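Local coordinates for protein HTH-type transcriptional regulator MmpR5 (Mycobacterium tuberculosis, PDB 4NB5) that binds promoter DNA as a homodimeric MarR-type regulator and controls expression of MmpS-MmpL transport systems as well as its own gene, at residues B[35-43]-B[56-67]; B[71-81]-B[93-103]. All coordinates share one frame; numbering follows the deposited sequence. Where two conformers were deposited one is given.

Interaction 1. Residues B[35-43]-B[56-67]; sequences LAGRLLGWL and LATALAASSGGI
L60 packs against R38 and L39 of helix 34-45, and A59 against W42, setting the first helix and turn of the probable helix-turn-helix on helix 34-45 in a MarR-type winged-helix domain. L60 is followed outward: its CB lies beside the R38 guanidinium nitrogens, CD1 lands on the backbone of helix 34-45 with L39 CA 3.8 Å away, and CD2 sits over one face of the guanidinium, 3.9 Å from R38 NH2. The same guanidinium spends its edge on the carbonyl of L60. NH1 (3.1 Å to L60 O) uses a lone pair in the carbonyl plane, whereas NH2 (3.0 Å to L60 O) comes from above that plane; two N-H groups thus hold one oxygen, just before the Schellman turn at A61. Further along, A59 CB rests over the six-membered ring of W42, 3.8 Å from its centroid, a CH-pi contact. The indole reaches A59 and L56 because chi1 is -177°, CG lying across from the backbone N; W42 NE1 is hydrogen-bonded to Q51. L35 reaches the turn between helices 53-59 and 64-77: both methyls abut A62 CB, and CD2 lies 3.6 Å from G66 C, where glycine leaves room for the methyl.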
loop_
_atom_site.group_PDB
_atom_site.type_symbol
_atom_site.label_atom_id
_atom_site.label_comp_id
_atom_site.label_asym_id
_atom_site.label_seq_id
_atom_site.Cartn_x
_atom_site.Cartn_y
_atom_site.Cartn_z
ATOM N N LEU B 35 -1.116 8.418 -20.621
ATOM C CA LEU B 35 0.266 7.951 -20.540
ATOM C C LEU B 35 0.451 6.888 -19.458
ATOM O O LEU B 35 1.215 5.940 -19.642
ATOM C CB LEU B 35 1.233 9.119 -20.338
ATOM C CG LEU B 35 2.719 8.758 -20.258
ATOM C CD1 LEU B 35 3.162 7.888 -21.429
ATOM C CD2 LEU B 35 3.532 10.046 -20.215
ATOM N N ALA B 36 -0.253 7.025 -18.334
ATOM C CA ALA B 36 -0.196 6.003 -17.296
ATOM C C ALA B 36 -0.676 4.652 -17.826
ATOM O O ALA B 36 -0.064 3.624 -17.549
ATOM C CB ALA B 36 -1.023 6.423 -16.093
ATOM N N GLY B 37 -1.780 4.658 -18.567
ATOM C CA GLY B 37 -2.297 3.442 -19.168
ATOM C C GLY B 37 -1.326 2.824 -20.163
ATOM O O GLY B 37 -1.121 1.610 -20.172
ATOM N N ARG B 38 -0.746 3.664 -21.017
ATOM C CA ARG B 38 0.217 3.188 -22.014
ATOM C C ARG B 38 1.465 2.627 -21.346
ATOM O O ARG B 38 1.991 1.593 -21.765
ATOM C CB ARG B 38 0.582 4.314 -22.989
ATOM C CG ARG B 38 -0.575 4.754 -23.875
ATOM C CD ARG B 38 -0.206 5.981 -24.711
ATOM N NE ARG B 38 0.836 5.664 -25.689
ATOM C CZ ARG B 38 1.933 6.388 -25.910
ATOM N NH1 ARG B 38 2.176 7.505 -25.232
ATOM N NH2 ARG B 38 2.800 5.983 -26.830
ATOM N N LEU B 39 1.930 3.306 -20.296
ATOM C CA LEU B 39 3.078 2.839 -19.525
ATOM C C LEU B 39 2.821 1.479 -18.871
ATOM O O LEU B 39 3.671 0.583 -18.932
ATOM C CB LEU B 39 3.489 3.880 -18.480
ATOM C CG LEU B 39 4.639 3.455 -17.568
ATOM C CD1 LEU B 39 5.865 3.062 -18.373
ATOM C CD2 LEU B 39 4.984 4.569 -16.589
ATOM N N LEU B 40 1.647 1.308 -18.262
ATOM C CA LEU B 40 1.304 0.025 -17.670
ATOM C C LEU B 40 1.238 -1.044 -18.757
ATOM O O LEU B 40 1.764 -2.139 -18.596
ATOM C CB LEU B 40 -0.020 0.112 -16.917
ATOM C CG LEU B 40 -0.503 -1.189 -16.267
ATOM C CD1 LEU B 40 0.538 -1.766 -15.323
ATOM C CD2 LEU B 40 -1.814 -0.978 -15.534
ATOM N N GLY B 41 0.595 -0.720 -19.874
ATOM C CA GLY B 41 0.524 -1.650 -20.985
ATOM C C GLY B 41 1.902 -2.063 -21.488
ATOM O O GLY B 41 2.163 -3.243 -21.718
ATOM N N TRP B 42 2.785 -1.089 -21.668
ATOM C CA TRP B 42 4.141 -1.373 -22.106
ATOM C C TRP B 42 4.856 -2.313 -21.127
ATOM O O TRP B 42 5.503 -3.272 -21.538
ATOM C CB TRP B 42 4.938 -0.076 -22.277
ATOM C CG TRP B 42 6.326 -0.303 -22.803
ATOM C CD1 TRP B 42 7.485 -0.277 -22.086
ATOM C CD2 TRP B 42 6.698 -0.586 -24.161
ATOM N NE1 TRP B 42 8.557 -0.526 -22.913
ATOM C CE2 TRP B 42 8.099 -0.720 -24.182
ATOM C CE3 TRP B 42 5.980 -0.727 -25.350
ATOM C CZ2 TRP B 42 8.797 -0.995 -25.360
ATOM C CZ3 TRP B 42 6.681 -1.006 -26.517
ATOM C CH2 TRP B 42 8.074 -1.139 -26.508
ATOM N N LEU B 43 4.732 -2.054 -19.829
ATOM C CA LEU B 43 5.444 -2.881 -18.846
ATOM C C LEU B 43 4.855 -4.280 -18.716
ATOM O O LEU B 43 5.485 -5.174 -18.149
ATOM C CB LEU B 43 5.493 -2.176 -17.485
ATOM C CG LEU B 43 6.403 -0.948 -17.457
ATOM C CD1 LEU B 43 6.180 -0.139 -16.202
ATOM C CD2 LEU B 43 7.874 -1.356 -17.559
ATOM N N LEU B 56 11.770 3.952 -21.682
ATOM C CA LEU B 56 10.326 4.141 -21.609
ATOM C C LEU B 56 9.911 5.405 -22.344
ATOM O O LEU B 56 8.939 5.408 -23.101
ATOM C CB LEU B 56 9.872 4.202 -20.148
ATOM C CG LEU B 56 10.056 2.886 -19.393
ATOM C CD1 LEU B 56 9.806 3.061 -17.900
ATOM C CD2 LEU B 56 9.145 1.809 -19.961
ATOM N N ALA B 57 10.656 6.486 -22.132
ATOM C CA ALA B 57 10.357 7.740 -22.802
ATOM C C ALA B 57 10.457 7.566 -24.313
ATOM O O ALA B 57 9.643 8.105 -25.054
ATOM C CB ALA B 57 11.297 8.829 -22.331
ATOM N N THR B 58 11.448 6.800 -24.763
ATOM C CA THR B 58 11.660 6.590 -26.193
ATOM C C THR B 58 10.526 5.772 -26.812
ATOM O O THR B 58 9.951 6.155 -27.833
ATOM C CB THR B 58 13.002 5.885 -26.455
ATOM O OG1 THR B 58 14.075 6.759 -26.092
ATOM C CG2 THR B 58 13.146 5.518 -27.922
ATOM N N ALA B 59 10.201 4.657 -26.168
ATOM C CA ALA B 59 9.199 3.720 -26.672
ATOM C C ALA B 59 7.817 4.359 -26.781
ATOM O O ALA B 59 7.057 4.062 -27.713
ATOM C CB ALA B 59 9.136 2.496 -25.761
ATOM N N LEU B 60 7.496 5.223 -25.826
ATOM C CA LEU B 60 6.164 5.819 -25.722
ATOM C C LEU B 60 6.095 7.241 -26.289
ATOM O O LEU B 60 5.062 7.903 -26.192
ATOM C CB LEU B 60 5.721 5.817 -24.252
ATOM C CG LEU B 60 5.636 4.421 -23.637
ATOM C CD1 LEU B 60 5.314 4.486 -22.141
ATOM C CD2 LEU B 60 4.602 3.584 -24.378
ATOM N N ALA B 61 7.192 7.709 -26.881
ATOM C CA ALA B 61 7.236 9.058 -27.431
ATOM C C ALA B 61 6.806 10.062 -26.365
ATOM O O ALA B 61 6.001 10.952 -26.625
ATOM C CB ALA B 61 6.336 9.167 -28.656
ATOM N N ALA B 62 7.349 9.897 -25.163
ATOM C CA ALA B 62 6.957 10.721 -24.029
ATOM C C ALA B 62 8.132 11.521 -23.471
ATOM O O ALA B 62 9.297 11.231 -23.763
ATOM C CB ALA B 62 6.349 9.844 -22.939
ATOM N N SER B 63 7.817 12.531 -22.664
ATOM C CA SER B 63 8.839 13.317 -21.983
ATOM C C SER B 63 9.311 12.592 -20.731
ATOM O O SER B 63 8.606 11.730 -20.201
ATOM C CB SER B 63 8.284 14.688 -21.604
ATOM O OG SER B 63 7.280 14.574 -20.614
ATOM N N SER B 64 10.502 12.943 -20.254
ATOM C CA SER B 64 11.036 12.328 -19.045
ATOM C C SER B 64 10.156 12.682 -17.854
ATOM O O SER B 64 10.003 11.886 -16.929
ATOM C CB SER B 64 12.476 12.780 -18.796
ATOM O OG SER B 64 12.547 14.187 -18.669
ATOM N N GLY B 65 9.579 13.879 -17.889
ATOM C CA GLY B 65 8.660 14.311 -16.856
ATOM C C GLY B 65 7.413 13.451 -16.847
ATOM O O GLY B 65 6.937 13.047 -15.792
ATOM N N GLY B 66 6.882 13.177 -18.034
ATOM C CA GLY B 66 5.699 12.346 -18.170
ATOM C C GLY B 66 5.917 10.948 -17.629
ATOM O O GLY B 66 5.076 10.409 -16.907
ATOM N N ILE B 67 7.055 10.357 -17.970
ATOM C CA ILE B 67 7.394 9.031 -17.467
ATOM C C ILE B 67 7.505 9.054 -15.946
ATOM O O ILE B 67 6.933 8.206 -15.261
ATOM C CB ILE B 67 8.712 8.517 -18.078
ATOM C CG1 ILE B 67 8.586 8.382 -19.601
ATOM C CG2 ILE B 67 9.104 7.191 -17.451
ATOM C CD1 ILE B 67 7.490 7.439 -20.063
HETATM O O HOH W 1 3.339 10.480 -26.221
#

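Interaction 2. Residues B[71-81]-B[93-103]; sequences ARMLIQFGFIE and FRLRPNAFAAG. With 2JT (1,3-dihydroxypropan-2-yl octadecanoate), chain E.
F79 against F100, and A71 against F93, form the packed parts of this contact, which joins the end of helix 64-77 and the first wing strand (80-83) of the winged-helix fold to the second wing strand (92-95) and the start of helix 99-124. Chain 71-81 leaves its helix through a Schellman turn at G78 and enters the hairpin, where E81 and R94 form a hydrogen-bonded antiparallel pair; next to it R96 N donates to F79 O (2.9 Å, nearly straight at 171°). The interior is dense. F79 CE1 stands over one face of F100, 3.7 Å from F100 CD2, the two ring planes inclined at 46°, and G103 has no side chain to collide with that same CE1. A71 CB covers one face of F93 at 3.9 Å from the ring centroid, while I75 CD1 meets the ring's edge. On the flank where E81 and R94 meet a neighbouring subunit the fit within the chain is looser. E81 CG lies between its backbone N and carbonyl carbon (chi1 60°), which lays the carboxylate alongside R94; E81 OE2 to R94 NE is a long salt bridge of 3.7 Å. E81 is hydrogen-bonded to Q22, and R94 salt-bridged to E18, of the fourth subunit; R94 also has a salt bridge to E49 of its own chain, and its NE donates to L95 O. At the opposite end F79 CZ touches C04 of the bound octadecanoyl glycerol (3.3 Å). Carbonyls F77 O and G103 O offer acceptors to its O08 hydroxyl, consistent with this contact lining the head-group end of the pocket.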
loop_
_atom_site.group_PDB
_atom_site.type_symbol
_atom_site.label_atom_id
_atom_site.label_comp_id
_atom_site.label_asym_id
_atom_site.label_seq_id
_atom_site.Cartn_x
_atom_site.Cartn_y
_atom_site.Cartn_z
ATOM N N ALA B 71 4.933 7.065 -13.730
ATOM C CA ALA B 71 5.524 5.920 -13.049
ATOM C C ALA B 71 5.206 5.986 -11.554
ATOM O O ALA B 71 4.876 4.978 -10.927
ATOM C CB ALA B 71 7.025 5.869 -13.281
ATOM N N ARG B 72 5.302 7.185 -10.991
ATOM C CA ARG B 72 5.004 7.390 -9.583
ATOM C C ARG B 72 3.570 6.966 -9.262
ATOM O O ARG B 72 3.318 6.344 -8.232
ATOM C CB ARG B 72 5.221 8.862 -9.221
ATOM C CG ARG B 72 5.056 9.177 -7.739
ATOM C CD ARG B 72 5.426 10.626 -7.443
ATOM N NE ARG B 72 6.668 11.008 -8.118
ATOM C CZ ARG B 72 6.799 12.030 -8.963
ATOM N NH1 ARG B 72 5.773 12.823 -9.255
ATOM N NH2 ARG B 72 7.980 12.270 -9.518
ATOM N N MET B 73 2.644 7.290 -10.160
ATOM C CA MET B 73 1.248 6.930 -9.980
ATOM C C MET B 73 1.070 5.412 -9.984
ATOM O O MET B 73 0.378 4.855 -9.136
ATOM C CB MET B 73 0.423 7.569 -11.089
ATOM C CG MET B 73 -1.070 7.347 -10.977
ATOM S SD MET B 73 -1.997 8.335 -12.175
ATOM C CE MET B 73 -0.844 9.673 -12.518
ATOM N N LEU B 74 1.696 4.743 -10.945
ATOM C CA LEU B 74 1.564 3.296 -11.041
ATOM C C LEU B 74 2.211 2.589 -9.857
ATOM O O LEU B 74 1.785 1.499 -9.474
ATOM C CB LEU B 74 2.166 2.782 -12.354
ATOM C CG LEU B 74 1.425 3.197 -13.627
ATOM C CD1 LEU B 74 2.153 2.679 -14.860
ATOM C CD2 LEU B 74 -0.020 2.714 -13.630
ATOM N N ILE B 75 3.261 3.179 -9.290
ATOM C CA ILE B 75 3.862 2.629 -8.077
ATOM C C ILE B 75 2.857 2.762 -6.921
ATOM O O ILE B 75 2.638 1.813 -6.169
ATOM C CB ILE B 75 5.194 3.339 -7.730
ATOM C CG1 ILE B 75 6.287 2.903 -8.711
ATOM C CG2 ILE B 75 5.623 3.021 -6.299
ATOM C CD1 ILE B 75 7.547 3.773 -8.685
ATOM N N GLN B 76 2.227 3.923 -6.805
ATOM C CA GLN B 76 1.247 4.146 -5.743
ATOM C C GLN B 76 0.069 3.187 -5.885
ATOM O O GLN B 76 -0.445 2.685 -4.889
ATOM C CB GLN B 76 0.739 5.586 -5.771
ATOM C CG GLN B 76 -0.246 5.904 -4.653
ATOM C CD GLN B 76 -1.095 7.123 -4.953
ATOM O OE1 GLN B 76 -1.641 7.261 -6.049
ATOM N NE2 GLN B 76 -1.208 8.018 -3.978
ATOM N N PHE B 77 -0.364 2.944 -7.123
ATOM C CA PHE B 77 -1.443 1.989 -7.379
ATOM C C PHE B 77 -1.026 0.540 -7.081
ATOM O O PHE B 77 -1.882 -0.334 -6.929
ATOM C CB PHE B 77 -1.946 2.098 -8.820
ATOM C CG PHE B 77 -2.691 3.372 -9.117
ATOM C CD1 PHE B 77 -3.234 4.140 -8.097
ATOM C CD2 PHE B 77 -2.843 3.800 -10.424
ATOM C CE1 PHE B 77 -3.921 5.312 -8.382
ATOM C CE2 PHE B 77 -3.528 4.969 -10.714
ATOM C CZ PHE B 77 -4.066 5.726 -9.691
ATOM N N GLY B 78 0.275 0.283 -7.004
ATOM C CA GLY B 78 0.767 -1.019 -6.606
ATOM C C GLY B 78 1.181 -1.908 -7.764
ATOM O O GLY B 78 1.512 -3.072 -7.553
ATOM N N PHE B 79 1.178 -1.374 -8.984
ATOM C CA PHE B 79 1.407 -2.219 -10.157
ATOM C C PHE B 79 2.870 -2.394 -10.540
ATOM O O PHE B 79 3.249 -3.454 -11.037
ATOM C CB PHE B 79 0.663 -1.681 -11.385
ATOM C CG PHE B 79 -0.835 -1.703 -11.255
ATOM C CD1 PHE B 79 -1.513 -2.899 -11.108
ATOM C CD2 PHE B 79 -1.565 -0.527 -11.306
ATOM C CE1 PHE B 79 -2.894 -2.922 -10.990
ATOM C CE2 PHE B 79 -2.945 -0.546 -11.193
ATOM C CZ PHE B 79 -3.607 -1.751 -11.034
ATOM N N ILE B 80 3.678 -1.353 -10.355
ATOM C CA ILE B 80 5.071 -1.405 -10.784
ATOM C C ILE B 80 6.027 -1.039 -9.661
ATOM O O ILE B 80 5.615 -0.550 -8.611
ATOM C CB ILE B 80 5.337 -0.494 -12.010
ATOM C CG1 ILE B 80 5.421 0.980 -11.601
ATOM C CG2 ILE B 80 4.274 -0.727 -13.075
ATOM C CD1 ILE B 80 5.793 1.921 -12.762
ATOM N N GLU B 81 7.307 -1.308 -9.892
ATOM C CA GLU B 81 8.338 -1.038 -8.901
ATOM C C GLU B 81 9.521 -0.336 -9.537
ATOM O O GLU B 81 9.801 -0.493 -10.729
ATOM C CB GLU B 81 8.808 -2.333 -8.249
ATOM C CG GLU B 81 9.408 -3.328 -9.216
ATOM C CD GLU B 81 9.505 -4.725 -8.633
ATOM O OE1 GLU B 81 8.964 -4.951 -7.535
ATOM O OE2 GLU B 81 10.123 -5.597 -9.280
ATOM N N PHE B 93 12.363 0.672 -14.142
ATOM C CA PHE B 93 11.064 0.259 -13.629
ATOM C C PHE B 93 10.731 -1.110 -14.172
ATOM O O PHE B 93 11.222 -1.521 -15.226
ATOM C CB PHE B 93 9.961 1.238 -14.033
ATOM C CG PHE B 93 10.151 2.615 -13.489
ATOM C CD1 PHE B 93 9.821 2.912 -12.177
ATOM C CD2 PHE B 93 10.676 3.616 -14.286
ATOM C CE1 PHE B 93 10.000 4.189 -11.677
ATOM C CE2 PHE B 93 10.862 4.889 -13.791
ATOM C CZ PHE B 93 10.523 5.177 -12.486
ATOM N N ARG B 94 9.864 -1.789 -13.439
ATOM C CA ARG B 94 9.451 -3.116 -13.806
ATOM C C ARG B 94 8.049 -3.387 -13.260
ATOM O O ARG B 94 7.702 -2.914 -12.230
ATOM C CB ARG B 94 10.370 -4.037 -13.081
ATOM C CG ARG B 94 10.585 -5.335 -13.633
ATOM C CD ARG B 94 11.103 -6.170 -12.489
ATOM N NE ARG B 94 10.113 -7.101 -12.616
ATOM C CZ ARG B 94 10.223 -8.173 -13.316
ATOM N NH1 ARG B 94 11.328 -8.561 -13.831
ATOM N NH2 ARG B 94 9.172 -8.836 -13.444
ATOM N N LEU B 95 7.273 -4.146 -13.988
ATOM C CA LEU B 95 6.005 -4.588 -13.445
ATOM C C LEU B 95 6.282 -5.455 -12.233
ATOM O O LEU B 95 7.203 -6.276 -12.229
ATOM C CB LEU B 95 5.238 -5.394 -14.485
ATOM C CG LEU B 95 3.771 -5.640 -14.179
ATOM C CD1 LEU B 95 2.948 -4.395 -14.469
ATOM C CD2 LEU B 95 3.267 -6.828 -14.983
ATOM N N ARG B 96 5.484 -5.288 -11.190
ATOM C CA ARG B 96 5.675 -6.082 -9.991
ATOM C C ARG B 96 5.263 -7.528 -10.211
ATOM O O ARG B 96 4.401 -7.822 -11.031
ATOM C CB ARG B 96 4.887 -5.484 -8.825
ATOM C CG ARG B 96 5.750 -4.712 -7.851
ATOM C CD ARG B 96 5.366 -5.032 -6.421
ATOM N NE ARG B 96 4.361 -4.114 -5.911
ATOM C CZ ARG B 96 3.607 -4.340 -4.839
ATOM N NH1 ARG B 96 3.713 -5.475 -4.156
ATOM N NH2 ARG B 96 2.725 -3.428 -4.465
ATOM N N PRO B 97 5.899 -8.458 -9.482
ATOM C CA PRO B 97 5.387 -9.827 -9.540
ATOM C C PRO B 97 3.927 -9.829 -9.090
ATOM O O PRO B 97 3.593 -9.077 -8.176
ATOM C CB PRO B 97 6.246 -10.572 -8.507
ATOM C CG PRO B 97 7.423 -9.703 -8.254
ATOM C CD PRO B 97 6.987 -8.298 -8.506
ATOM N N ASN B 98 3.073 -10.624 -9.723
ATOM C CA ASN B 98 1.682 -10.709 -9.305
ATOM C C ASN B 98 1.069 -9.302 -9.217
ATOM O O ASN B 98 0.379 -8.972 -8.247
ATOM C CB ASN B 98 1.626 -11.411 -7.943
ATOM C CG ASN B 98 0.376 -12.251 -7.757
ATOM O OD1 ASN B 98 -0.238 -12.705 -8.721
ATOM N ND2 ASN B 98 0.002 -12.473 -6.499
ATOM N N ALA B 99 1.308 -8.485 -10.244
ATOM C CA ALA B 99 1.016 -7.049 -10.188
ATOM C C ALA B 99 -0.434 -6.696 -9.890
ATOM O O ALA B 99 -0.703 -5.750 -9.155
ATOM C CB ALA B 99 1.450 -6.369 -11.480
ATOM N N PHE B 100 -1.376 -7.431 -10.469
ATOM C CA PHE B 100 -2.773 -7.079 -10.280
ATOM C C PHE B 100 -3.298 -7.546 -8.915
ATOM O O PHE B 100 -4.209 -6.938 -8.351
ATOM C CB PHE B 100 -3.611 -7.537 -11.477
ATOM C CG PHE B 100 -3.456 -6.625 -12.653
ATOM C CD1 PHE B 100 -2.309 -6.684 -13.426
ATOM C CD2 PHE B 100 -4.400 -5.657 -12.941
ATOM C CE1 PHE B 100 -2.129 -5.816 -14.490
ATOM C CE2 PHE B 100 -4.224 -4.788 -14.004
ATOM C CZ PHE B 100 -3.082 -4.874 -14.778
ATOM N N ALA B 101 -2.682 -8.578 -8.358
ATOM C CA ALA B 101 -2.977 -8.957 -6.982
ATOM C C ALA B 101 -2.455 -7.869 -6.057
ATOM O O ALA B 101 -3.123 -7.475 -5.102
ATOM C CB ALA B 101 -2.358 -10.272 -6.635
ATOM N N ALA B 102 -1.257 -7.375 -6.346
ATOM C CA ALA B 102 -0.689 -6.273 -5.571
ATOM C C ALA B 102 -1.557 -5.016 -5.691
ATOM O O ALA B 102 -1.787 -4.290 -4.714
ATOM C CB ALA B 102 0.730 -5.987 -6.036
ATOM N N GLY B 103 -2.058 -4.768 -6.890
ATOM C CA GLY B 103 -2.988 -3.674 -7.109
ATOM C C GLY B 103 -4.247 -3.824 -6.266
ATOM O O GLY B 103 -4.740 -2.849 -5.670
HETATM C C10 2JT E . -6.734 0.723 -12.545
HETATM C C13 2JT E . -10.016 3.060 -12.569
HETATM C C15 2JT E . -12.053 1.626 -12.553
HETATM C C17 2JT E . -14.402 2.354 -12.694
HETATM C C20 2JT E . -16.228 1.660 -16.002
HETATM C C21 2JT E . -17.354 0.724 -15.884
HETATM C C22 2JT E . -17.316 -0.334 -17.000
HETATM C C24 2JT E . -17.048 -0.673 -19.416
HETATM O O01 2JT E . -8.183 1.055 -9.791
HETATM C C02 2JT E . -7.469 0.152 -10.126
HETATM O O03 2JT E . -6.325 0.123 -9.405
HETATM C C04 2JT E . -5.824 -0.804 -8.728
HETATM C C05 2JT E . -6.878 -1.753 -8.241
HETATM O O06 2JT E . -6.675 -3.006 -8.756
HETATM C C07 2JT E . -5.193 0.172 -7.648
HETATM O O08 2JT E . -4.638 -0.471 -6.802
HETATM C C09 2JT E . -7.298 -0.412 -11.579
HETATM C C11 2JT E . -7.867 1.512 -13.225
HETATM C C12 2JT E . -8.876 2.105 -12.142
HETATM C C14 2JT E . -11.307 2.751 -11.842
HETATM C C16 2JT E . -13.421 1.436 -12.100
HETATM C C18 2JT E . -14.531 2.204 -14.128
HETATM C C19 2JT E . -15.945 2.458 -14.701
HETATM C C23 2JT E . -17.631 0.137 -18.349
HETATM C C25 2JT E . -17.139 0.196 -20.670
#

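How the interactions relate
Interaction 1 closes before interaction 2 opens along the chain, and the centres lie about 14 Å apart within one MarR-type winged-helix domain. Helix 64-77 serves both: its first turn belongs to the 56-67 segment and its later turns to 71-81, from which the chain runs into the hairpin of strands 80-83 and 92-95. Helix 34-45 bridges them, with L40 CD1 3.7 Å from L95 CD1 and A36 O 3.6 Å from L74 CD1. Interaction 1 thus packs the N-terminal part of the probable helix-turn-helix on helix 34-45, whereas interaction 2 joins its C-terminal helix to the wing and to helix 99-124. Through F77, F79 and G103, the lipid pocket adjoins the DNA-binding unit.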